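PDB 4Q6U: uncharacterized protein, which is of unknown function but, with a GAF-like domain followed by two PAS-like domains, probably works as a triple sensor-domain protein. Local coordinates for residues B[111-116]-B[142-147]; B[117-122]-B[269-274]; B[151-156]-B[253-258]. All coordinates share one frame; numbering follows the deposited sequence.

Contact 1. Residues B[111-116]-B[142-147]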
ATOM      1  N   LEU B 111     -23.188  13.856   3.180  1.00 35.67           N
ATOM      2  CA  LEU B 111     -23.624  12.573   3.718  1.00 31.94           C
ATOM      3  C   LEU B 111     -23.159  12.466   5.165  1.00 30.95           C
ATOM      4  O   LEU B 111     -22.341  13.274   5.631  1.00 34.28           O
ATOM      5  CB  LEU B 111     -23.066  11.407   2.890  1.00 29.11           C
ATOM      6  CG  LEU B 111     -21.537  11.256   2.885  1.00 33.83           C
ATOM      7  CD1 LEU B 111     -21.149   9.795   3.045  1.00 37.67           C
ATOM      8  CD2 LEU B 111     -20.921  11.799   1.612  1.00 32.05           C
ATOM      9  N   LYS B 112     -23.648  11.457   5.871  1.00 32.11           N
ATOM     10  CA  LYS B 112     -23.176  11.221   7.220  1.00 30.11           C
ATOM     11  C   LYS B 112     -23.185   9.740   7.531  1.00 35.04           C
ATOM     12  O   LYS B 112     -23.975   8.970   6.969  1.00 30.04           O
ATOM     13  CB  LYS B 112     -24.024  11.971   8.254  1.00 31.69           C
ATOM     14  CG  LYS B 112     -25.461  11.508   8.335  1.00 32.33           C
ATOM     15  CD  LYS B 112     -26.236  12.287   9.401  1.00 36.73           C
ATOM     16  CE  LYS B 112     -27.683  11.817   9.502  1.00 36.14           C
ATOM     17  NZ  LYS B 112     -28.432  12.654  10.485  1.00 40.64           N
ATOM     18  N   TRP B 113     -22.271   9.354   8.412  1.00 31.49           N
ATOM     19  CA  TRP B 113     -22.238   8.016   8.974  1.00 32.96           C
ATOM     20  C   TRP B 113     -22.528   8.156  10.459  1.00 34.93           C
ATOM     21  O   TRP B 113     -21.785   8.843  11.170  1.00 34.08           O
ATOM     22  CB  TRP B 113     -20.880   7.340   8.752  1.00 31.03           C
ATOM     23  CG  TRP B 113     -20.648   6.854   7.359  1.00 30.10           C
ATOM     24  CD1 TRP B 113     -21.376   7.162   6.245  1.00 36.09           C
ATOM     25  CD2 TRP B 113     -19.624   5.950   6.932  1.00 29.67           C
ATOM     26  NE1 TRP B 113     -20.855   6.508   5.146  1.00 30.76           N
ATOM     27  CE2 TRP B 113     -19.783   5.759   5.546  1.00 29.75           C
ATOM     28  CE3 TRP B 113     -18.582   5.281   7.594  1.00 28.66           C
ATOM     29  CZ2 TRP B 113     -18.933   4.928   4.800  1.00 35.79           C
ATOM     30  CZ3 TRP B 113     -17.745   4.458   6.854  1.00 28.00           C
ATOM     31  CH2 TRP B 113     -17.924   4.290   5.471  1.00 27.63           C
ATOM     32  N   ASP B 114     -23.622   7.553  10.925  1.00 32.35           N
ATOM     33  CA  ASP B 114     -23.856   7.464  12.365  1.00 33.24           C
ATOM     34  C   ASP B 114     -23.093   6.244  12.874  1.00 30.40           C
ATOM     35  O   ASP B 114     -23.497   5.110  12.629  1.00 33.13           O
ATOM     36  CB  ASP B 114     -25.352   7.361  12.690  1.00 45.40           C
ATOM     37  CG  ASP B 114     -25.644   7.478  14.189  1.00 54.43           C
ATOM     38  OD1 ASP B 114     -24.858   6.948  15.005  1.00 43.54           O
ATOM     39  OD2 ASP B 114     -26.667   8.106  14.557  1.00 56.95           O
ATOM     40  N   LEU B 115     -21.978   6.483  13.562  1.00 36.73           N
ATOM     41  CA  LEU B 115     -21.112   5.391  14.019  1.00 38.68           C
ATOM     42  C   LEU B 115     -21.725   4.638  15.195  1.00 36.02           C
ATOM     43  O   LEU B 115     -21.419   3.476  15.422  1.00 37.07           O
ATOM     44  CB  LEU B 115     -19.738   5.928  14.414  1.00 43.47           C
ATOM     45  CG  LEU B 115     -19.064   6.737  13.310  1.00 47.18           C
ATOM     46  CD1 LEU B 115     -17.720   7.280  13.773  1.00 52.19           C
ATOM     47  CD2 LEU B 115     -18.926   5.878  12.064  1.00 40.82           C
ATOM     48  N   THR B 116     -22.593   5.304  15.939  1.00 43.12           N
ATOM     49  CA  THR B 116     -23.260   4.650  17.061  1.00 51.47           C
ATOM     50  C   THR B 116     -24.321   3.679  16.548  1.00 49.14           C
ATOM     51  O   THR B 116     -24.445   2.569  17.050  1.00 49.49           O
ATOM     52  CB  THR B 116     -23.906   5.666  18.015  1.00 53.42           C
ATOM     53  OG1 THR B 116     -22.911   6.579  18.494  1.00 50.75           O
ATOM     54  CG2 THR B 116     -24.550   4.951  19.202  1.00 53.64           C
ATOM     55  N   ARG B 142     -28.503   3.001   5.019  1.00 26.72           N
ATOM     56  CA  ARG B 142     -27.456   2.347   4.241  1.00 25.33           C
ATOM     57  C   ARG B 142     -26.399   1.729   5.145  1.00 27.84           C
ATOM     58  O   ARG B 142     -26.015   2.319   6.155  1.00 26.61           O
ATOM     59  CB  ARG B 142     -26.783   3.352   3.281  1.00 27.49           C
ATOM     60  CG  ARG B 142     -27.724   3.987   2.254  1.00 30.72           C
ATOM     61  CD  ARG B 142     -27.056   5.159   1.513  1.00 27.35           C
ATOM     62  NE  ARG B 142     -25.896   4.731   0.733  1.00 30.48           N
ATOM     63  CZ  ARG B 142     -25.968   4.095  -0.437  1.00 36.13           C
ATOM     64  NH1 ARG B 142     -27.151   3.812  -0.972  1.00 29.80           N
ATOM     65  NH2 ARG B 142     -24.851   3.748  -1.080  1.00 32.82           N
ATOM     66  N   ALA B 143     -25.932   0.536   4.786  1.00 28.73           N
ATOM     67  CA  ALA B 143     -24.760  -0.026   5.438  1.00 24.39           C
ATOM     68  C   ALA B 143     -23.544   0.757   4.976  1.00 24.40           C
ATOM     69  O   ALA B 143     -23.514   1.258   3.842  1.00 29.02           O
ATOM     70  CB  ALA B 143     -24.607  -1.508   5.115  1.00 23.98           C
ATOM     71  N   PHE B 144     -22.554   0.881   5.853  1.00 24.28           N
ATOM     72  CA  PHE B 144     -21.292   1.516   5.475  1.00 25.11           C
ATOM     73  C   PHE B 144     -20.725   0.833   4.230  1.00 28.66           C
ATOM     74  O   PHE B 144     -20.140   1.483   3.369  1.00 25.79           O
ATOM     75  CB  PHE B 144     -20.271   1.460   6.621  1.00 27.44           C
ATOM     76  CG  PHE B 144     -20.680   2.220   7.856  1.00 32.37           C
ATOM     77  CD1 PHE B 144     -21.658   3.204   7.807  1.00 29.38           C
ATOM     78  CD2 PHE B 144     -20.081   1.941   9.078  1.00 28.51           C
ATOM     79  CE1 PHE B 144     -22.033   3.903   8.949  1.00 31.30           C
ATOM     80  CE2 PHE B 144     -20.443   2.637  10.224  1.00 26.32           C
ATOM     81  CZ  PHE B 144     -21.422   3.625  10.163  1.00 29.00           C
ATOM     82  N   ALA B 145     -20.928  -0.477   4.114  1.00 29.64           N
ATOM     83  CA  ALA B 145     -20.374  -1.218   2.978  1.00 25.95           C
ATOM     84  C   ALA B 145     -21.068  -0.866   1.650  1.00 30.60           C
ATOM     85  O   ALA B 145     -20.619  -1.292   0.583  1.00 27.92           O
ATOM     86  CB  ALA B 145     -20.452  -2.754   3.242  1.00 19.96           C
ATOM     87  N   GLU B 146     -22.149  -0.080   1.705  1.00 28.18           N
ATOM     88  CA  GLU B 146     -22.801   0.398   0.482  1.00 25.97           C
ATOM     89  C   GLU B 146     -22.184   1.717  -0.009  1.00 29.25           C
ATOM     90  O   GLU B 146     -22.392   2.126  -1.155  1.00 29.13           O
ATOM     91  CB  GLU B 146     -24.322   0.575   0.702  1.00 24.32           C
ATOM     92  CG  GLU B 146     -25.048  -0.738   1.055  1.00 24.15           C
ATOM     93  CD  GLU B 146     -26.554  -0.577   1.243  1.00 28.82           C
ATOM     94  OE1 GLU B 146     -26.992  -0.492   2.410  1.00 33.42           O
ATOM     95  OE2 GLU B 146     -27.301  -0.565   0.237  1.00 30.82           O
ATOM     96  N   ASP B 147     -21.437   2.387   0.866  1.00 27.85           N
ATOM     97  CA  ASP B 147     -20.775   3.641   0.512  1.00 26.58           C
ATOM     98  C   ASP B 147     -19.305   3.403   0.136  1.00 31.98           C
ATOM     99  O   ASP B 147     -18.710   4.183  -0.593  1.00 38.74           O
ATOM    100  CB  ASP B 147     -20.877   4.642   1.666  1.00 26.81           C
ATOM    101  CG  ASP B 147     -22.253   5.284   1.761  1.00 32.01           C
ATOM    102  OD1 ASP B 147     -23.162   4.844   1.020  1.00 31.45           O
ATOM    103  OD2 ASP B 147     -22.410   6.232   2.564  1.00 29.94           O
TER

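Contact 2. Residues B[117-122]-B[269-274]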
ATOM      1  N   ARG B 117     -25.079   4.101  15.538  1.00 45.96           N
ATOM      2  CA  ARG B 117     -26.075   3.232  14.911  1.00 41.30           C
ATOM      3  C   ARG B 117     -25.433   2.231  13.962  1.00 39.09           C
ATOM      4  O   ARG B 117     -25.940   1.127  13.757  1.00 36.18           O
ATOM      5  CB  ARG B 117     -27.109   4.063  14.146  1.00 45.51           C
ATOM      6  CG  ARG B 117     -27.949   4.989  15.002  1.00 56.46           C
ATOM      7  CD  ARG B 117     -28.864   5.847  14.130  1.00 61.50           C
ATOM      8  NE  ARG B 117     -29.788   5.034  13.344  1.00 62.17           N
ATOM      9  CZ  ARG B 117     -30.157   5.304  12.095  1.00 55.67           C
ATOM     10  NH1 ARG B 117     -29.682   6.374  11.466  1.00 54.56           N
ATOM     11  NH2 ARG B 117     -31.000   4.497  11.468  1.00 49.76           N
ATOM     12  N   GLY B 118     -24.313   2.623  13.366  1.00 31.30           N
ATOM     13  CA  GLY B 118     -23.715   1.831  12.318  1.00 26.29           C
ATOM     14  C   GLY B 118     -24.467   2.001  11.011  1.00 35.36           C
ATOM     15  O   GLY B 118     -24.549   1.061  10.219  1.00 26.90           O
ATOM     16  N   VAL B 119     -25.001   3.207  10.773  1.00 27.08           N
ATOM     17  CA  VAL B 119     -25.856   3.437   9.615  1.00 33.14           C
ATOM     18  C   VAL B 119     -25.502   4.741   8.881  1.00 32.35           C
ATOM     19  O   VAL B 119     -25.232   5.760   9.506  1.00 30.01           O
ATOM     20  CB  VAL B 119     -27.354   3.470  10.037  1.00 36.70           C
ATOM     21  CG1 VAL B 119     -28.249   3.868   8.873  1.00 28.37           C
ATOM     22  CG2 VAL B 119     -27.789   2.117  10.609  1.00 40.00           C
ATOM     23  N   ALA B 120     -25.493   4.686   7.553  1.00 29.42           N
ATOM     24  CA  ALA B 120     -25.189   5.846   6.729  1.00 28.78           C
ATOM     25  C   ALA B 120     -26.454   6.473   6.147  1.00 30.90           C
ATOM     26  O   ALA B 120     -27.430   5.786   5.849  1.00 32.57           O
ATOM     27  CB  ALA B 120     -24.234   5.464   5.603  1.00 25.49           C
ATOM     28  N   THR B 121     -26.416   7.790   5.982  1.00 33.60           N
ATOM     29  CA  THR B 121     -27.471   8.517   5.314  1.00 29.85           C
ATOM     30  C   THR B 121     -26.791   9.305   4.198  1.00 36.47           C
ATOM     31  O   THR B 121     -25.919  10.142   4.471  1.00 29.85           O
ATOM     32  CB  THR B 121     -28.203   9.450   6.285  1.00 31.50           C
ATOM     33  OG1 THR B 121     -28.512   8.721   7.478  1.00 31.81           O
ATOM     34  CG2 THR B 121     -29.497  10.011   5.661  1.00 37.55           C
ATOM     35  N   ASP B 122     -27.140   9.008   2.950  1.00 29.65           N
ATOM     36  CA  ASP B 122     -26.568   9.757   1.823  1.00 33.25           C
ATOM     37  C   ASP B 122     -27.594  10.709   1.260  1.00 33.33           C
ATOM     38  O   ASP B 122     -28.681  10.855   1.824  1.00 32.47           O
ATOM     39  CB  ASP B 122     -26.085   8.825   0.718  1.00 31.27           C
ATOM     40  CG  ASP B 122     -24.738   8.217   1.024  1.00 37.87           C
ATOM     41  OD1 ASP B 122     -24.676   7.403   1.963  1.00 37.75           O
ATOM     42  OD2 ASP B 122     -23.751   8.560   0.336  1.00 35.79           O
ATOM     43  N   SER B 269     -31.026  -5.284   7.118  1.00 28.73           N
ATOM     44  CA  SER B 269     -30.720  -5.377   8.541  1.00 35.72           C
ATOM     45  C   SER B 269     -29.625  -4.391   8.967  1.00 31.54           C
ATOM     46  O   SER B 269     -29.276  -4.325  10.144  1.00 28.78           O
ATOM     47  CB  SER B 269     -30.331  -6.816   8.919  1.00 33.88           C
ATOM     48  OG  SER B 269     -29.124  -7.205   8.278  1.00 32.27           O
ATOM     49  N   ALA B 270     -29.104  -3.602   8.027  1.00 30.44           N
ATOM     50  CA  ALA B 270     -28.126  -2.579   8.388  1.00 34.88           C
ATOM     51  C   ALA B 270     -28.749  -1.581   9.364  1.00 34.61           C
ATOM     52  O   ALA B 270     -28.127  -1.199  10.359  1.00 28.65           O
ATOM     53  CB  ALA B 270     -27.609  -1.861   7.155  1.00 28.29           C
ATOM     54  N   ALA B 271     -29.991  -1.189   9.096  1.00 26.35           N
ATOM     55  CA  ALA B 271     -30.642  -0.179   9.922  1.00 27.54           C
ATOM     56  C   ALA B 271     -31.886  -0.682  10.657  1.00 36.92           C
ATOM     57  O   ALA B 271     -32.379  -0.013  11.569  1.00 39.00           O
ATOM     58  CB  ALA B 271     -31.010   1.039   9.056  1.00 26.68           C
ATOM     59  N   ASP B 272     -32.400  -1.850  10.282  1.00 29.41           N
ATOM     60  CA  ASP B 272     -33.681  -2.292  10.839  1.00 31.24           C
ATOM     61  C   ASP B 272     -33.635  -3.728  11.285  1.00 32.68           C
ATOM     62  O   ASP B 272     -33.195  -4.594  10.544  1.00 31.01           O
ATOM     63  CB  ASP B 272     -34.793  -2.113   9.808  1.00 31.01           C
ATOM     64  CG  ASP B 272     -36.190  -2.153  10.419  1.00 33.58           C
ATOM     65  OD1 ASP B 272     -36.337  -1.979  11.648  1.00 39.17           O
ATOM     66  OD2 ASP B 272     -37.153  -2.341   9.651  1.00 38.40           O
ATOM     67  N   GLY B 273     -34.124  -3.969  12.497  1.00 48.24           N
ATOM     68  CA  GLY B 273     -34.273  -5.307  13.024  1.00 46.65           C
ATOM     69  C   GLY B 273     -33.023  -5.883  13.646  1.00 39.13           C
ATOM     70  O   GLY B 273     -31.996  -5.213  13.744  1.00 41.52           O
ATOM     71  N   PRO B 274     -33.110  -7.140  14.081  1.00 46.17           N
ATOM     72  CA  PRO B 274     -31.967  -7.843  14.671  1.00 42.42           C
ATOM     73  C   PRO B 274     -30.853  -8.013  13.644  1.00 42.32           C
ATOM     74  O   PRO B 274     -31.157  -8.246  12.474  1.00 44.01           O
ATOM     75  CB  PRO B 274     -32.564  -9.190  15.091  1.00 47.88           C
ATOM     76  CG  PRO B 274     -33.777  -9.360  14.226  1.00 53.03           C
ATOM     77  CD  PRO B 274     -34.321  -7.977  14.022  1.00 53.38           C
TER
HETATM   78  O   HOH W   1     -30.916   1.919  12.940  1.00 35.23           O

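Contact 3. Residues B[151-156]-B[253-258]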
ATOM      1  N   ARG B 151     -14.284  -4.775  -2.779  1.00 27.61           N
ATOM      2  CA  ARG B 151     -13.002  -5.283  -3.301  1.00 26.77           C
ATOM      3  C   ARG B 151     -11.923  -4.204  -3.449  1.00 31.52           C
ATOM      4  O   ARG B 151     -10.859  -4.308  -2.829  1.00 30.70           O
ATOM      5  CB  ARG B 151     -13.236  -6.008  -4.643  1.00 30.72           C
ATOM      6  CG  ARG B 151     -11.986  -6.355  -5.462  1.00 39.20           C
ATOM      7  CD  ARG B 151     -11.107  -7.429  -4.820  1.00 36.70           C
ATOM      8  NE  ARG B 151     -11.798  -8.688  -4.528  1.00 30.38           N
ATOM      9  CZ  ARG B 151     -11.850  -9.732  -5.350  1.00 39.68           C
ATOM     10  NH1 ARG B 151     -11.272  -9.677  -6.540  1.00 38.49           N
ATOM     11  NH2 ARG B 151     -12.490 -10.838  -4.983  1.00 43.77           N
ATOM     12  N   GLU B 152     -12.185  -3.171  -4.251  1.00 30.63           N
ATOM     13  CA  GLU B 152     -11.184  -2.128  -4.508  1.00 27.01           C
ATOM     14  C   GLU B 152     -10.859  -1.289  -3.269  1.00 23.47           C
ATOM     15  O   GLU B 152     -11.750  -0.903  -2.520  1.00 27.77           O
ATOM     16  CB  GLU B 152     -11.657  -1.202  -5.634  1.00 34.27           C
ATOM     17  CG  GLU B 152     -12.218  -1.935  -6.837  1.00 52.39           C
ATOM     18  CD  GLU B 152     -11.154  -2.670  -7.621  1.00 70.53           C
ATOM     19  OE1 GLU B 152     -10.019  -2.154  -7.712  1.00 78.99           O
ATOM     20  OE2 GLU B 152     -11.451  -3.764  -8.143  1.00 77.13           O
ATOM     21  N   LEU B 153      -9.582  -0.971  -3.096  1.00 24.34           N
ATOM     22  CA  LEU B 153      -9.102  -0.220  -1.940  1.00 26.19           C
ATOM     23  C   LEU B 153      -8.664   1.190  -2.338  1.00 29.55           C
ATOM     24  O   LEU B 153      -8.196   1.408  -3.449  1.00 34.03           O
ATOM     25  CB  LEU B 153      -7.923  -0.954  -1.283  1.00 30.96           C
ATOM     26  CG  LEU B 153      -8.186  -2.419  -0.912  1.00 28.08           C
ATOM     27  CD1 LEU B 153      -6.932  -3.007  -0.261  1.00 37.90           C
ATOM     28  CD2 LEU B 153      -9.365  -2.537   0.006  1.00 27.34           C
ATOM     29  N   ASN B 154      -8.783   2.135  -1.418  1.00 28.82           N
ATOM     30  CA  ASN B 154      -8.407   3.513  -1.717  1.00 31.31           C
ATOM     31  C   ASN B 154      -7.510   4.096  -0.643  1.00 35.62           C
ATOM     32  O   ASN B 154      -7.421   3.526   0.447  1.00 31.79           O
ATOM     33  CB  ASN B 154      -9.669   4.369  -1.880  1.00 31.77           C
ATOM     34  CG  ASN B 154     -10.126   4.443  -3.313  1.00 29.13           C
ATOM     35  OD1 ASN B 154      -9.445   5.022  -4.160  1.00 28.77           O
ATOM     36  ND2 ASN B 154     -11.280   3.858  -3.598  1.00 29.41           N
ATOM     37  N   PRO B 155      -6.820   5.219  -0.952  1.00 38.45           N
ATOM     38  CA  PRO B 155      -5.934   5.871   0.017  1.00 39.58           C
ATOM     39  C   PRO B 155      -6.621   6.200   1.329  1.00 34.60           C
ATOM     40  O   PRO B 155      -7.722   6.764   1.327  1.00 34.77           O
ATOM     41  CB  PRO B 155      -5.518   7.163  -0.697  1.00 47.19           C
ATOM     42  CG  PRO B 155      -5.583   6.831  -2.125  1.00 49.40           C
ATOM     43  CD  PRO B 155      -6.697   5.831  -2.289  1.00 42.49           C
ATOM     44  N   ASN B 156      -5.952   5.878   2.431  1.00 33.62           N
ATOM     45  CA  ASN B 156      -6.454   6.169   3.771  1.00 30.71           C
ATOM     46  C   ASN B 156      -7.782   5.500   4.105  1.00 28.69           C
ATOM     47  O   ASN B 156      -8.469   5.917   5.038  1.00 34.98           O
ATOM     48  CB  ASN B 156      -6.573   7.688   3.972  1.00 34.92           C
ATOM     49  CG  ASN B 156      -5.218   8.359   4.083  1.00 54.59           C
ATOM     50  OD1 ASN B 156      -4.747   9.011   3.147  1.00 54.86           O
ATOM     51  ND2 ASN B 156      -4.565   8.171   5.224  1.00 60.65           N
ATOM     52  N   LEU B 253     -21.603  -4.018   9.567  1.00 31.78           N
ATOM     53  CA  LEU B 253     -20.878  -4.329   8.338  1.00 29.65           C
ATOM     54  C   LEU B 253     -20.156  -3.083   7.818  1.00 32.28           C
ATOM     55  O   LEU B 253     -20.774  -2.019   7.660  1.00 32.33           O
ATOM     56  CB  LEU B 253     -21.843  -4.877   7.290  1.00 31.78           C
ATOM     57  CG  LEU B 253     -21.278  -5.296   5.940  1.00 40.66           C
ATOM     58  CD1 LEU B 253     -20.320  -6.473   6.080  1.00 36.44           C
ATOM     59  CD2 LEU B 253     -22.429  -5.642   5.009  1.00 40.27           C
ATOM     60  N   LEU B 254     -18.855  -3.208   7.562  1.00 28.15           N
ATOM     61  CA  LEU B 254     -18.045  -2.051   7.155  1.00 28.68           C
ATOM     62  C   LEU B 254     -17.709  -2.036   5.668  1.00 30.53           C
ATOM     63  O   LEU B 254     -17.856  -1.007   5.002  1.00 25.90           O
ATOM     64  CB  LEU B 254     -16.741  -2.006   7.949  1.00 26.17           C
ATOM     65  CG  LEU B 254     -16.832  -2.043   9.472  1.00 31.11           C
ATOM     66  CD1 LEU B 254     -15.438  -2.161  10.058  1.00 31.00           C
ATOM     67  CD2 LEU B 254     -17.557  -0.810  10.027  1.00 34.42           C
ATOM     68  N   LYS B 255     -17.241  -3.169   5.152  1.00 23.53           N
ATOM     69  CA  LYS B 255     -16.754  -3.223   3.779  1.00 24.63           C
ATOM     70  C   LYS B 255     -16.782  -4.631   3.209  1.00 28.01           C
ATOM     71  O   LYS B 255     -16.425  -5.582   3.897  1.00 33.59           O
ATOM     72  CB  LYS B 255     -15.320  -2.691   3.695  1.00 26.82           C
ATOM     73  CG  LYS B 255     -14.800  -2.636   2.261  1.00 23.64           C
ATOM     74  CD  LYS B 255     -13.380  -2.172   2.192  1.00 32.61           C
ATOM     75  CE  LYS B 255     -12.895  -2.171   0.759  1.00 29.81           C
ATOM     76  NZ  LYS B 255     -13.300  -0.956  -0.013  1.00 29.56           N
ATOM     77  N   TRP B 256     -17.195  -4.755   1.952  1.00 26.66           N
ATOM     78  CA  TRP B 256     -17.077  -6.024   1.230  1.00 27.88           C
ATOM     79  C   TRP B 256     -15.709  -6.103   0.566  1.00 30.73           C
ATOM     80  O   TRP B 256     -15.284  -5.149  -0.078  1.00 23.75           O
ATOM     81  CB  TRP B 256     -18.167  -6.167   0.173  1.00 24.01           C
ATOM     82  CG  TRP B 256     -19.530  -6.380   0.757  1.00 27.43           C
ATOM     83  CD1 TRP B 256     -20.547  -5.476   0.809  1.00 25.86           C
ATOM     84  CD2 TRP B 256     -20.014  -7.572   1.381  1.00 30.33           C
ATOM     85  NE1 TRP B 256     -21.648  -6.035   1.427  1.00 31.85           N
ATOM     86  CE2 TRP B 256     -21.339  -7.321   1.796  1.00 27.30           C
ATOM     87  CE3 TRP B 256     -19.449  -8.831   1.636  1.00 32.39           C
ATOM     88  CZ2 TRP B 256     -22.113  -8.277   2.441  1.00 32.85           C
ATOM     89  CZ3 TRP B 256     -20.222  -9.785   2.281  1.00 35.56           C
ATOM     90  CH2 TRP B 256     -21.540  -9.502   2.677  1.00 31.48           C
ATOM     91  N   LEU B 257     -15.030  -7.238   0.723  1.00 24.83           N
ATOM     92  CA  LEU B 257     -13.697  -7.438   0.134  1.00 26.00           C
ATOM     93  C   LEU B 257     -13.815  -8.246  -1.152  1.00 28.16           C
ATOM     94  O   LEU B 257     -12.969  -8.183  -2.032  1.00 33.94           O
ATOM     95  CB  LEU B 257     -12.773  -8.129   1.129  1.00 27.38           C
ATOM     96  CG  LEU B 257     -12.452  -7.315   2.380  1.00 35.23           C
ATOM     97  CD1 LEU B 257     -11.549  -8.106   3.301  1.00 34.26           C
ATOM     98  CD2 LEU B 257     -11.811  -5.975   2.017  1.00 39.45           C
ATOM     99  N   ASP B 258     -14.882  -9.027  -1.236  1.00 29.06           N
ATOM    100  CA  ASP B 258     -15.300  -9.655  -2.476  1.00 29.15           C
ATOM    101  C   ASP B 258     -16.634  -9.029  -2.841  1.00 34.11           C
ATOM    102  O   ASP B 258     -16.977  -7.978  -2.313  1.00 39.03           O
ATOM    103  CB  ASP B 258     -15.422 -11.167  -2.298  1.00 33.23           C
ATOM    104  CG  ASP B 258     -14.154 -11.777  -1.760  1.00 28.20           C
ATOM    105  OD1 ASP B 258     -13.085 -11.486  -2.334  1.00 29.05           O
ATOM    106  OD2 ASP B 258     -14.216 -12.526  -0.760  1.00 32.49           O
TER

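Contact 1. Residues B[111-116]-B[142-147]
In the PAS-like middle domain, strand 109-114 of the five-stranded antiparallel sheet is met by the loop that runs from helix 124-129 to helix 157-165. The heart of the contact is an offset aromatic stack between Trp-113 and Phe-144. The six-membered ring of the indole lies 4.2 Å, centroid to centroid, from the Phe-144 ring, and the two planes are only 8° apart. The overlap is shifted: CE3 of Trp-113 sits over the centre of the phenyl ring, whereas CD1 of Phe-144 lies above Trp-113 CD2, at the ring fusion, off the centre of the six-membered ring. Phe-144 also lays its CB over the same six-membered ring in a CH-pi contact, so benzyl carbon and ring share one indole face. The far tip of the phenyl group meets the strand's end, its edge facing Asp-114 O, with CD2 of Leu-115 3.9 Å from Phe-144 CZ.

A polar bond fixes the rotation of the indole. Trp-113 NE1 donates to Asp-147 OD2 at 3.0 Å and 159°, and the acceptor lies near the ring plane and uses its anti lone pair. A tight turn of the loop, closed by Asp-147 N bonding to Phe-144 O and braced by Glu-146 OE1 on Ala-143 N, brings Asp-147 there. Arg-142 would favour ionisation of this acid, while nearby Asp-122, also salt-bridged to Arg-142, would probably oppose it. The other carboxylate oxygen of Asp-147 is gripped side-on, in the guanidinium plane, with Arg-142 NE 2.8 Å and Arg-142 NH2 2.9 Å from Asp-147 OD1.

Contact 2. Residues B[117-122]-B[269-274]
This is a small, mostly apolar interdomain contact, in which the edge strand 119-121 of the PAS-like middle domain meets a loop of the PAS-like C-terminal domain, 269-274, that follows strand 253-256. Val-119 carries it, its CB directed at the loop. With CG1 anti to the backbone N (chi1 173°), both methyls touch the methyl of Ala-271: Val-119 CG2 lies 3.7 Å from Ala-271 CB, and Val-119 CG1 lies 4.0 Å from the same atom. CG2 is the branch that goes deeper, and Val-119 CG2 also rests 3.3 Å from the carbonyl oxygen Ala-270 O. The side chain of Ala-270 turns instead to Ala-143 of the middle domain.

The valine is set in place by a G1 beta bulge. Gly-118, with a positive phi of 77°, and Val-119 together face Asp-114 on the neighbouring strand. Asp-114 OD1 accepts the backbone N-H of Arg-117, and its OD2 is hydrogen-bonded to His-206 ND1.

Arg-117 folds back from this turn. Its chain is extended through chi2 and bends at chi3 (61°), which lays the guanidinium flat above Val-119, with Val-119 CB 3.8 Å from the Arg-117 guanidinium plane, under its centre. From there Arg-117 NH2 donates to a water at 3.0 Å, and this water donates to Ala-271 O at 2.8 Å. The C-terminal domain replies at the backbone, where Arg-275 NH2 bonds to Arg-117 O.

Crystal neighbours touch Arg-117 and much of the loop, so the arginine's pose may owe something to the lattice. The chemistry implies a light join at this point: one valine against the methyl of Ala-271 and the carbonyl of Ala-270, with the exposed arginine reaching the loop's backbone through water rather than through a direct charge pair.

Contact 3. Residues B[151-156]-B[253-258]
Arg-151, at a positive phi of 70°, brings the middle-domain loop 151-156 against the end of strand 253-256, the edge strand of the PAS-like C-terminal sheet, with Arg-151 CA just 4.1 Å from Leu-257 CA. In this strand Leu-254 and Lys-255 face Leu-245 in a classic beta bulge. Arg-151 N donates to Trp-256 O at 2.9 Å, from above the carbonyl plane.

The side chain then curls back, bent at chi2 and chi3, around the next carbonyl. Arg-151 NE donates to Leu-257 O at 2.8 Å, in both the guanidinium and carbonyl planes, so Arg-151 clasps two successive carbonyls. Arg-151 NH2 meets Asp-258 OD1 in a 2.8 Å salt bridge on its anti lone pair, guanidinium and carboxylate nearly perpendicular (87°); OD1 also pairs with Arg-243.

Extended as far as CE, Lys-255 bends at chi4 (82°) to bring Lys-255 NZ 2.9 Å from Glu-152 O. The same ammonium pairs with Glu-157 and bonds to Pro-149 O. The second subunit packs its Ala-229 against Leu-153 and its Ile-232 against Leu-257. Crossing the lysine at about a right angle, Leu-153 places its CD2 3.6 Å from Lys-255 CE.

Contact 1 lies within the middle domain, whereas contacts 2 and 3 both tie that domain to the C-terminal one. Contacts 1 and 2 share a sheet: strands 109-114 and 119-121 are neighbours, and Trp-113 packs on Ala-120. Between them Asp-147 OD2 and Asp-122 OD1 stand 2.6 Å apart, close enough that one acid may be protonated; Arg-142 forms salt bridges with both. Loop 142-147 also reaches contact 3, where Ala-145 packs on strand 253-256. Contact 1, a surface contact though near the chain's centre, relies on aromatic stacking; buried contact 2 on a thin apolar touch and a water bridge; partly buried contact 3, beside the second subunit, on direct charged and carbonyl bonds.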